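Local coordinates for protein imidazolonepropionase (Unidentified, PDB 2Q09) that catalyses the hydrolytic ring opening of imidazolone-5-propanoate to N-formimidoyl-L-glutamate, the third step of histidine degradation, at residues S252-A255 against A256-A260; T225-V228 against Y229-A232; Y94-I97 against A98-G102; E83-E86 against L87-G91. All coordinates share one frame; numbering follows the deposited sequence.

Interaction 1. Residues S252-A255 against A256-A260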
loop_
_atom_site.group_PDB
_atom_site.type_symbol
_atom_site.label_atom_id
_atom_site.label_comp_id
_atom_site.label_asym_id
_atom_site.label_seq_id
_atom_site.Cartn_x
_atom_site.Cartn_y
_atom_site.Cartn_z
ATOM N N SER A 252 -6.333 13.436 -10.937
ATOM C CA SER A 252 -4.906 13.144 -10.959
ATOM C C SER A 252 -4.078 14.414 -11.154
ATOM O O SER A 252 -3.014 14.560 -10.562
ATOM C CB SER A 252 -4.589 12.130 -12.059
ATOM O OG SER A 252 -5.120 10.857 -11.736
ATOM N N THR A 253 -4.563 15.331 -11.986
ATOM C CA THR A 253 -3.842 16.582 -12.227
ATOM C C THR A 253 -3.876 17.481 -10.996
ATOM O O THR A 253 -2.918 18.197 -10.713
ATOM C CB THR A 253 -4.434 17.346 -13.429
ATOM O OG1 THR A 253 -4.250 16.570 -14.621
ATOM C CG2 THR A 253 -3.748 18.700 -13.594
ATOM N N LEU A 254 -4.982 17.442 -10.263
ATOM C CA LEU A 254 -5.113 18.245 -9.054
ATOM C C LEU A 254 -4.136 17.718 -8.009
ATOM O O LEU A 254 -3.388 18.481 -7.388
ATOM C CB LEU A 254 -6.543 18.156 -8.517
ATOM C CG LEU A 254 -6.808 18.791 -7.148
ATOM C CD1 LEU A 254 -6.573 20.297 -7.206
ATOM C CD2 LEU A 254 -8.238 18.489 -6.732
ATOM N N ALA A 255 -4.145 16.403 -7.822
ATOM C CA ALA A 255 -3.260 15.760 -6.862
ATOM C C ALA A 255 -1.806 16.064 -7.200
ATOM O O ALA A 255 -1.001 16.356 -6.312
ATOM C CB ALA A 255 -3.501 14.250 -6.859
ATOM N N ALA A 256 -1.469 16.000 -8.484
ATOM C CA ALA A 256 -0.104 16.279 -8.913
ATOM C C ALA A 256 0.282 17.718 -8.571
ATOM O O ALA A 256 1.427 17.992 -8.214
ATOM C CB ALA A 256 0.038 16.037 -10.416
ATOM N N ASN A 257 -0.672 18.639 -8.679
ATOM C CA ASN A 257 -0.403 20.040 -8.376
ATOM C C ASN A 257 -0.234 20.277 -6.884
ATOM O O ASN A 257 0.297 21.302 -6.465
ATOM C CB ASN A 257 -1.519 20.933 -8.914
ATOM C CG ASN A 257 -1.538 20.987 -10.427
ATOM O OD1 ASN A 257 -0.490 20.952 -11.073
ATOM N ND2 ASN A 257 -2.728 21.090 -11.006
ATOM N N PHE A 258 -0.685 19.318 -6.085
ATOM C CA PHE A 258 -0.576 19.400 -4.636
ATOM C C PHE A 258 0.608 18.580 -4.141
ATOM O O PHE A 258 0.810 18.436 -2.938
ATOM C CB PHE A 258 -1.873 18.903 -3.984
ATOM C CG PHE A 258 -2.848 20.002 -3.658
ATOM C CD1 PHE A 258 -2.703 20.756 -2.497
ATOM C CD2 PHE A 258 -3.903 20.294 -4.516
ATOM C CE1 PHE A 258 -3.590 21.785 -2.196
ATOM C CE2 PHE A 258 -4.796 21.327 -4.225
ATOM C CZ PHE A 258 -4.638 22.071 -3.056
ATOM N N GLY A 259 1.389 18.043 -5.077
ATOM C CA GLY A 259 2.542 17.246 -4.703
ATOM C C GLY A 259 2.155 15.919 -4.067
ATOM O O GLY A 259 2.799 15.465 -3.120
ATOM N N ALA A 260 1.102 15.298 -4.586
ATOM C CA ALA A 260 0.640 14.022 -4.052
ATOM C C ALA A 260 1.751 12.982 -4.108
ATOM O O ALA A 260 2.574 12.986 -5.021
ATOM C CB ALA A 260 -0.562 13.533 -4.846
#
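L254 and A255 meet F258 and A260 in a local contact that closes the C-terminal end of helix 251-257, within the unit of strand 238-243, this helix and strand 262-265 in the TIM-barrel-type amidohydrolase fold. The backbone identifies it as a Schellman motif. A260 N reaches back to A255 O at 2.9 Å, and inside that loop G259 N bonds to A256 O at 3.1 Å. G259 has a positive phi of 69°, the sign expected of the C-prime residue. A255 O takes a second hydrogen bond, from F258 N at 3.0 Å; the two donors approach from opposite faces of the carbonyl plane, both well out of it. The methyl groups of A255 and A260 meet, CB to CB at 3.6 Å. L254 lies alongside F258, pointing the same way: with CG anti to the backbone N (chi1 172°), its CD1 comes to 3.6 Å from F258 CE2. L254 O sits in the plane of that ring, at its edge, 3.4 Å from F258 CD2. The F258 ring also meets Y229 of helix 222-234 edge-to-face, while S252 OG is hydrogen-bonded to D244. Chemically, the helix end is thus satisfied largely by its own amides, with the doubly gripped A255 O at the centre and L254 against F258 and A255 against A260 as the apolar contacts beside it.

Interaction 2. Residues T225-V228 against Y229-A232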
loop_
_atom_site.group_PDB
_atom_site.type_symbol
_atom_site.label_atom_id
_atom_site.label_comp_id
_atom_site.label_asym_id
_atom_site.label_seq_id
_atom_site.Cartn_x
_atom_site.Cartn_y
_atom_site.Cartn_z
ATOM N N THR A 225 -12.481 17.827 -3.313
ATOM C CA THR A 225 -11.198 17.162 -3.124
ATOM C C THR A 225 -10.136 18.215 -2.832
ATOM O O THR A 225 -9.266 18.018 -1.989
ATOM C CB THR A 225 -10.786 16.362 -4.388
ATOM O OG1 THR A 225 -11.740 15.318 -4.634
ATOM C CG2 THR A 225 -9.407 15.748 -4.204
ATOM N N GLU A 226 -10.222 19.344 -3.525
ATOM C CA GLU A 226 -9.262 20.417 -3.327
ATOM C C GLU A 226 -9.335 20.983 -1.916
ATOM O O GLU A 226 -8.314 21.332 -1.333
ATOM C CB GLU A 226 -9.510 21.530 -4.334
ATOM C CG GLU A 226 -8.716 22.783 -4.061
ATOM C CD GLU A 226 -8.917 23.824 -5.134
ATOM O OE1 GLU A 226 -10.084 24.114 -5.465
ATOM O OE2 GLU A 226 -7.910 24.353 -5.639
ATOM N N GLN A 227 -10.546 21.076 -1.374
ATOM C CA GLN A 227 -10.737 21.592 -0.026
ATOM C C GLN A 227 -9.984 20.725 0.976
ATOM O O GLN A 227 -9.351 21.228 1.901
ATOM C CB GLN A 227 -12.229 21.620 0.319
ATOM C CG GLN A 227 -13.004 22.729 -0.376
ATOM C CD GLN A 227 -12.424 24.097 -0.093
ATOM O OE1 GLN A 227 -11.733 24.676 -0.927
ATOM N NE2 GLN A 227 -12.685 24.614 1.099
ATOM N N VAL A 228 -10.053 19.412 0.789
ATOM C CA VAL A 228 -9.364 18.488 1.677
ATOM C C VAL A 228 -7.850 18.653 1.614
ATOM O O VAL A 228 -7.210 18.825 2.647
ATOM C CB VAL A 228 -9.728 17.027 1.348
ATOM C CG1 VAL A 228 -8.778 16.079 2.071
ATOM C CG2 VAL A 228 -11.162 16.746 1.769
ATOM N N TYR A 229 -7.277 18.598 0.414
ATOM C CA TYR A 229 -5.830 18.747 0.262
ATOM C C TYR A 229 -5.326 20.043 0.887
ATOM O O TYR A 229 -4.207 20.102 1.401
ATOM C CB TYR A 229 -5.427 18.700 -1.219
ATOM C CG TYR A 229 -5.620 17.345 -1.871
ATOM C CD1 TYR A 229 -5.852 16.208 -1.104
ATOM C CD2 TYR A 229 -5.550 17.201 -3.256
ATOM C CE1 TYR A 229 -6.011 14.957 -1.698
ATOM C CE2 TYR A 229 -5.709 15.959 -3.857
ATOM C CZ TYR A 229 -5.940 14.842 -3.074
ATOM O OH TYR A 229 -6.105 13.608 -3.665
ATOM N N LEU A 230 -6.152 21.081 0.836
ATOM C CA LEU A 230 -5.778 22.368 1.416
ATOM C C LEU A 230 -5.602 22.241 2.923
ATOM O O LEU A 230 -4.647 22.762 3.497
ATOM C CB LEU A 230 -6.845 23.417 1.109
ATOM C CG LEU A 230 -6.798 23.980 -0.309
ATOM C CD1 LEU A 230 -7.990 24.891 -0.538
ATOM C CD2 LEU A 230 -5.496 24.743 -0.507
ATOM N N ALA A 231 -6.536 21.543 3.556
ATOM C CA ALA A 231 -6.488 21.334 4.995
ATOM C C ALA A 231 -5.277 20.475 5.355
ATOM O O ALA A 231 -4.530 20.789 6.282
ATOM C CB ALA A 231 -7.771 20.661 5.460
ATOM N N ALA A 232 -5.088 19.391 4.610
ATOM C CA ALA A 232 -3.962 18.497 4.845
ATOM C C ALA A 232 -2.704 19.352 4.811
ATOM O O ALA A 232 -1.863 19.288 5.709
ATOM C CB ALA A 232 -3.903 17.432 3.758
#
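T225 lays its methyl over the ring of Y229, one helical turn on: CG2 stands 4.0 Å from the Y229 ring centroid and 26° off the ring normal, a CH-pi contact. The methyl is placed there because CG2 is anti to the backbone N, which leaves OG1 to bond S221 O. T225 O lies over the same ring face, 3.7 Å from Y229 CG, and accepts a nearly straight hydrogen bond from Y229 N (3.2 Å, 173°) that lies in the carbonyl plane. E226 follows with a bond from L230 N to its O at 3.1 Å, and its CG runs beside L230 CD1 at 4.2 Å, both side chains pointing the same way. These i to i+4 pairs belong to helix 222-234, which connects strand 210-213 to strand 238-243 in the barrel; Y229 touches V213, V239 and M243 of those strands, and its OH is hydrogen-bonded to K240 O. Were Y229 an alanine, the T225 methyl is likely to lose the ring it packs on, and K240 O its hydroxyl partner. Q227, bent at chi2 (-56°), brings OE1 to 3.8 Å from L230 CD1, the two chains slanting past each other, while Q227 O receives A231 N. V228 turns to V211 and V213 of strand 210-213, and its O is gripped by A232 N at 2.9 Å.

Interaction 3. Residues Y94-I97 against A98-G102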
loop_
_atom_site.group_PDB
_atom_site.type_symbol
_atom_site.label_atom_id
_atom_site.label_comp_id
_atom_site.label_asym_id
_atom_site.label_seq_id
_atom_site.Cartn_x
_atom_site.Cartn_y
_atom_site.Cartn_z
ATOM N N TYR A 94 -29.210 -4.909 -7.428
ATOM C CA TYR A 94 -28.445 -4.120 -6.470
ATOM C C TYR A 94 -29.347 -3.132 -5.733
ATOM O O TYR A 94 -29.098 -2.799 -4.577
ATOM C CB TYR A 94 -27.313 -3.353 -7.161
ATOM C CG TYR A 94 -26.524 -2.498 -6.186
ATOM C CD1 TYR A 94 -26.009 -3.052 -5.016
ATOM C CD2 TYR A 94 -26.326 -1.136 -6.413
ATOM C CE1 TYR A 94 -25.321 -2.277 -4.092
ATOM C CE2 TYR A 94 -25.635 -0.345 -5.493
ATOM C CZ TYR A 94 -25.138 -0.926 -4.333
ATOM O OH TYR A 94 -24.462 -0.161 -3.410
ATOM N N ALA A 95 -30.399 -2.666 -6.402
ATOM C CA ALA A 95 -31.329 -1.726 -5.788
ATOM C C ALA A 95 -31.910 -2.320 -4.514
ATOM O O ALA A 95 -32.017 -1.642 -3.499
ATOM C CB ALA A 95 -32.449 -1.387 -6.764
ATOM N N GLU A 96 -32.280 -3.594 -4.567
ATOM C CA GLU A 96 -32.848 -4.271 -3.409
ATOM C C GLU A 96 -31.799 -4.391 -2.306
ATOM O O GLU A 96 -32.093 -4.158 -1.134
ATOM C CB GLU A 96 -33.362 -5.661 -3.813
ATOM C CG GLU A 96 -33.894 -6.509 -2.662
ATOM C CD GLU A 96 -35.110 -5.901 -1.975
ATOM O OE1 GLU A 96 -36.027 -5.440 -2.684
ATOM O OE2 GLU A 96 -35.149 -5.899 -0.724
ATOM N N ILE A 97 -30.580 -4.761 -2.683
ATOM C CA ILE A 97 -29.489 -4.903 -1.727
ATOM C C ILE A 97 -29.202 -3.556 -1.076
ATOM O O ILE A 97 -29.016 -3.467 0.135
ATOM C CB ILE A 97 -28.212 -5.413 -2.433
ATOM C CG1 ILE A 97 -28.380 -6.893 -2.789
ATOM C CG2 ILE A 97 -26.995 -5.186 -1.554
ATOM C CD1 ILE A 97 -27.499 -7.348 -3.926
ATOM N N ALA A 98 -29.175 -2.507 -1.889
ATOM C CA ALA A 98 -28.898 -1.167 -1.395
ATOM C C ALA A 98 -30.012 -0.620 -0.507
ATOM O O ALA A 98 -29.737 -0.110 0.577
ATOM C CB ALA A 98 -28.655 -0.224 -2.564
ATOM N N ARG A 99 -31.263 -0.726 -0.944
ATOM C CA ARG A 99 -32.365 -0.210 -0.138
ATOM C C ARG A 99 -32.378 -0.837 1.251
ATOM O O ARG A 99 -32.845 -0.228 2.207
ATOM C CB ARG A 99 -33.724 -0.397 -0.851
ATOM C CG ARG A 99 -34.057 -1.800 -1.343
ATOM C CD ARG A 99 -35.396 -1.829 -2.098
ATOM N NE ARG A 99 -36.536 -1.543 -1.233
ATOM C CZ ARG A 99 -36.934 -2.334 -0.241
ATOM N NH1 ARG A 99 -36.291 -3.461 0.009
ATOM N NH2 ARG A 99 -37.967 -1.988 0.509
ATOM N N LYS A 100 -31.857 -2.057 1.364
ATOM C CA LYS A 100 -31.787 -2.731 2.656
ATOM C C LYS A 100 -30.463 -2.396 3.344
ATOM O O LYS A 100 -30.047 -3.081 4.273
ATOM C CB LYS A 100 -31.912 -4.253 2.496
ATOM C CG LYS A 100 -33.249 -4.743 1.949
ATOM C CD LYS A 100 -34.404 -4.545 2.930
ATOM C CE LYS A 100 -34.256 -5.395 4.193
ATOM N NZ LYS A 100 -35.458 -5.348 5.061
ATOM N N GLY A 101 -29.797 -1.348 2.867
ATOM C CA GLY A 101 -28.542 -0.921 3.468
ATOM C C GLY A 101 -27.265 -1.649 3.085
ATOM O O GLY A 101 -26.319 -1.677 3.869
ATOM N N GLY A 102 -27.220 -2.240 1.896
ATOM C CA GLY A 102 -26.025 -2.943 1.464
ATOM C C GLY A 102 -25.006 -1.998 0.853
ATOM O O GLY A 102 -25.239 -0.787 0.784
#
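Y94 and A98 make the aromatic contact of this short helix: A98 CB sits over one face of the Y94 ring, 4.2 Å from its centroid and 17° off the normal, a CH-pi geometry. Y94 CG lies anti to the backbone N and beside the carbonyl carbon, which carries the ring forward along the helix to the alanine. The ionic contact joins E96 and R99. OE2 of E96 lies at the edge of the guanidinium, 2.8 Å from R99 NH1, a salt bridge whose hydrogen bond is weak because the N-H is poorly aimed (115°); the carboxylate and guanidinium planes stand 45° apart. R99 holds CG between its backbone N and carbonyl carbon, bringing that carbon to 3.0 Å from A95 O. K100 runs alongside E96, its CG methylene 3.5 Å from the carboxylate oxygen OE2. With a glutamine in place of E96 the guanidinium of R99 would probably lose its anionic mate in this turn and be free to swing. Among the backbone bonds, A98 N to Y94 O is short at 2.7 Å and R99 N binds A95 O. Beyond the last turn G102 N returns to I97 O at 2.8 Å and G101 N to A98 O. A side chain on G102 would run into I97 CG2. With G101, of positive phi, as its C-prime residue, this is the Schellman motif that ends helix 94-99.

Interaction 4. Residues E83-E86 against L87-G91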
loop_
_atom_site.group_PDB
_atom_site.type_symbol
_atom_site.label_atom_id
_atom_site.label_comp_id
_atom_site.label_asym_id
_atom_site.label_seq_id
_atom_site.Cartn_x
_atom_site.Cartn_y
_atom_site.Cartn_z
ATOM N N GLU A 83 -22.323 -12.248 2.006
ATOM C CA GLU A 83 -23.718 -12.592 1.756
ATOM C C GLU A 83 -24.307 -11.710 0.670
ATOM O O GLU A 83 -25.080 -12.162 -0.173
ATOM C CB GLU A 83 -24.530 -12.466 3.042
ATOM C CG GLU A 83 -24.341 -13.656 3.957
ATOM C CD GLU A 83 -24.986 -13.467 5.312
ATOM O OE1 GLU A 83 -24.420 -12.724 6.140
ATOM O OE2 GLU A 83 -26.059 -14.058 5.545
ATOM N N GLU A 84 -23.938 -10.439 0.704
ATOM C CA GLU A 84 -24.398 -9.483 -0.284
ATOM C C GLU A 84 -23.908 -9.935 -1.663
ATOM O O GLU A 84 -24.650 -9.869 -2.649
ATOM C CB GLU A 84 -23.829 -8.104 0.051
ATOM C CG GLU A 84 -24.201 -7.011 -0.905
ATOM C CD GLU A 84 -23.438 -5.739 -0.618
ATOM O OE1 GLU A 84 -23.409 -5.312 0.557
ATOM O OE2 GLU A 84 -22.867 -5.173 -1.571
ATOM N N PHE A 85 -22.651 -10.376 -1.724
ATOM C CA PHE A 85 -22.055 -10.846 -2.977
ATOM C C PHE A 85 -22.846 -12.046 -3.496
ATOM O O PHE A 85 -23.191 -12.128 -4.675
ATOM C CB PHE A 85 -20.603 -11.272 -2.742
ATOM C CG PHE A 85 -19.916 -11.806 -3.967
ATOM C CD1 PHE A 85 -19.672 -10.976 -5.059
ATOM C CD2 PHE A 85 -19.505 -13.133 -4.029
ATOM C CE1 PHE A 85 -19.024 -11.460 -6.204
ATOM C CE2 PHE A 85 -18.859 -13.633 -5.163
ATOM C CZ PHE A 85 -18.615 -12.791 -6.257
ATOM N N GLU A 86 -23.126 -12.982 -2.596
ATOM C CA GLU A 86 -23.880 -14.175 -2.946
ATOM C C GLU A 86 -25.229 -13.793 -3.565
ATOM O O GLU A 86 -25.627 -14.328 -4.597
ATOM C CB GLU A 86 -24.100 -15.032 -1.702
ATOM C CG GLU A 86 -24.973 -16.239 -1.947
ATOM C CD GLU A 86 -24.797 -17.296 -0.884
ATOM O OE1 GLU A 86 -25.251 -17.087 0.269
ATOM O OE2 GLU A 86 -24.191 -18.337 -1.205
ATOM N N LEU A 87 -25.927 -12.862 -2.923
ATOM C CA LEU A 87 -27.229 -12.419 -3.423
ATOM C C LEU A 87 -27.124 -11.868 -4.833
ATOM O O LEU A 87 -27.984 -12.127 -5.679
ATOM C CB LEU A 87 -27.828 -11.356 -2.504
ATOM C CG LEU A 87 -28.329 -11.844 -1.148
ATOM C CD1 LEU A 87 -28.942 -10.670 -0.394
ATOM C CD2 LEU A 87 -29.357 -12.949 -1.344
ATOM N N ARG A 88 -26.068 -11.096 -5.080
ATOM C CA ARG A 88 -25.843 -10.530 -6.400
ATOM C C ARG A 88 -25.594 -11.631 -7.420
ATOM O O ARG A 88 -26.109 -11.584 -8.534
ATOM C CB ARG A 88 -24.631 -9.610 -6.394
ATOM C CG ARG A 88 -24.876 -8.234 -5.829
ATOM C CD ARG A 88 -23.649 -7.399 -6.107
ATOM N NE ARG A 88 -23.908 -5.971 -6.019
ATOM C CZ ARG A 88 -23.147 -5.051 -6.595
ATOM N NH1 ARG A 88 -22.089 -5.413 -7.297
ATOM N NH2 ARG A 88 -23.444 -3.769 -6.468
ATOM N N GLN A 89 -24.775 -12.607 -7.044
ATOM C CA GLN A 89 -24.466 -13.715 -7.937
ATOM C C GLN A 89 -25.750 -14.481 -8.262
ATOM O O GLN A 89 -25.896 -15.019 -9.360
ATOM C CB GLN A 89 -23.451 -14.661 -7.293
ATOM C CG GLN A 89 -22.037 -14.107 -7.162
ATOM C CD GLN A 89 -21.404 -13.738 -8.499
ATOM O OE1 GLN A 89 -21.453 -12.583 -8.915
ATOM N NE2 GLN A 89 -20.816 -14.724 -9.183
ATOM N N LYS A 90 -26.666 -14.528 -7.296
ATOM C CA LYS A 90 -27.939 -15.221 -7.479
ATOM C C LYS A 90 -28.884 -14.422 -8.369
ATOM O O LYS A 90 -29.900 -14.942 -8.817
ATOM C CB LYS A 90 -28.623 -15.471 -6.139
ATOM C CG LYS A 90 -27.941 -16.489 -5.247
ATOM C CD LYS A 90 -28.808 -16.714 -4.027
ATOM C CE LYS A 90 -28.242 -17.732 -3.077
ATOM N NZ LYS A 90 -29.243 -17.947 -1.990
ATOM N N GLY A 91 -28.560 -13.153 -8.608
ATOM C CA GLY A 91 -29.401 -12.341 -9.469
ATOM C C GLY A 91 -30.282 -11.303 -8.790
ATOM O O GLY A 91 -31.134 -10.690 -9.434
HETATM O O HOH W 1 -28.543 -16.212 -0.254
#
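F85 and Q89 stack one turn apart: the carboxamide plane of Q89 is only 5° from the plane of the F85 ring. Over one face of the ring lies Q89 CG, 3.9 Å from the centroid and 17° off the normal, which meets the criteria for CH-pi. Further out, Q89 CD stands 3.7 Å from F85 CZ, so the amide is displaced outward, beyond the CZ corner, while CG takes the place over the ring. The bend of Q89 at chi2 sends the amide out past that edge, nearly parallel to the ring. F85 also meets the ring of F293, the planes inclined by about 30°. The second side-chain pair is E86 and K90, running side by side with E86 CG 3.8 Å from K90 CE. Their charges do not touch: a water accepts from K90 NZ at 2.6 Å and makes a weak bond to E86 OE1, so the attraction is relayed, and is likely to be modest at this exposed position. The backbone is regular, with Q89 N bonded to F85 O at 2.9 Å and K90 N to E86 O at the same length. G91, at positive phi, is the first residue out of the helix and part of a Schellman motif, one of whose bonds is G91 N to R88 O at 2.9 Å. Helix 82-89 packs against helix 94-99, where E84 and R88 touch I97 and R88 touches Y94; E84 OE1 is hydrogen-bonded to G103 N just past that second helix.

Along the chain interaction 4 comes first, then interaction 3, interaction 2 and interaction 1; each is confined to one run of consecutive residues, so they lie in series and none nests or crosses. None closes a long loop: interactions 4, 3 and 1 close the turns at the ends of their helices, and interaction 2 lies inside one. They form two pairs. Interactions 4 and 3 touch with centres about 11 Å apart, I97 CG2 standing 3.4 Å from E84 CG, and tie helix 82-89 to helix 94-99. Interactions 2 and 1 join helices 222-234 and 251-257, F258 CD1 reaching Y229 CB at 3.6 Å. Between the pairs the nearest atoms are about 20 Å apart.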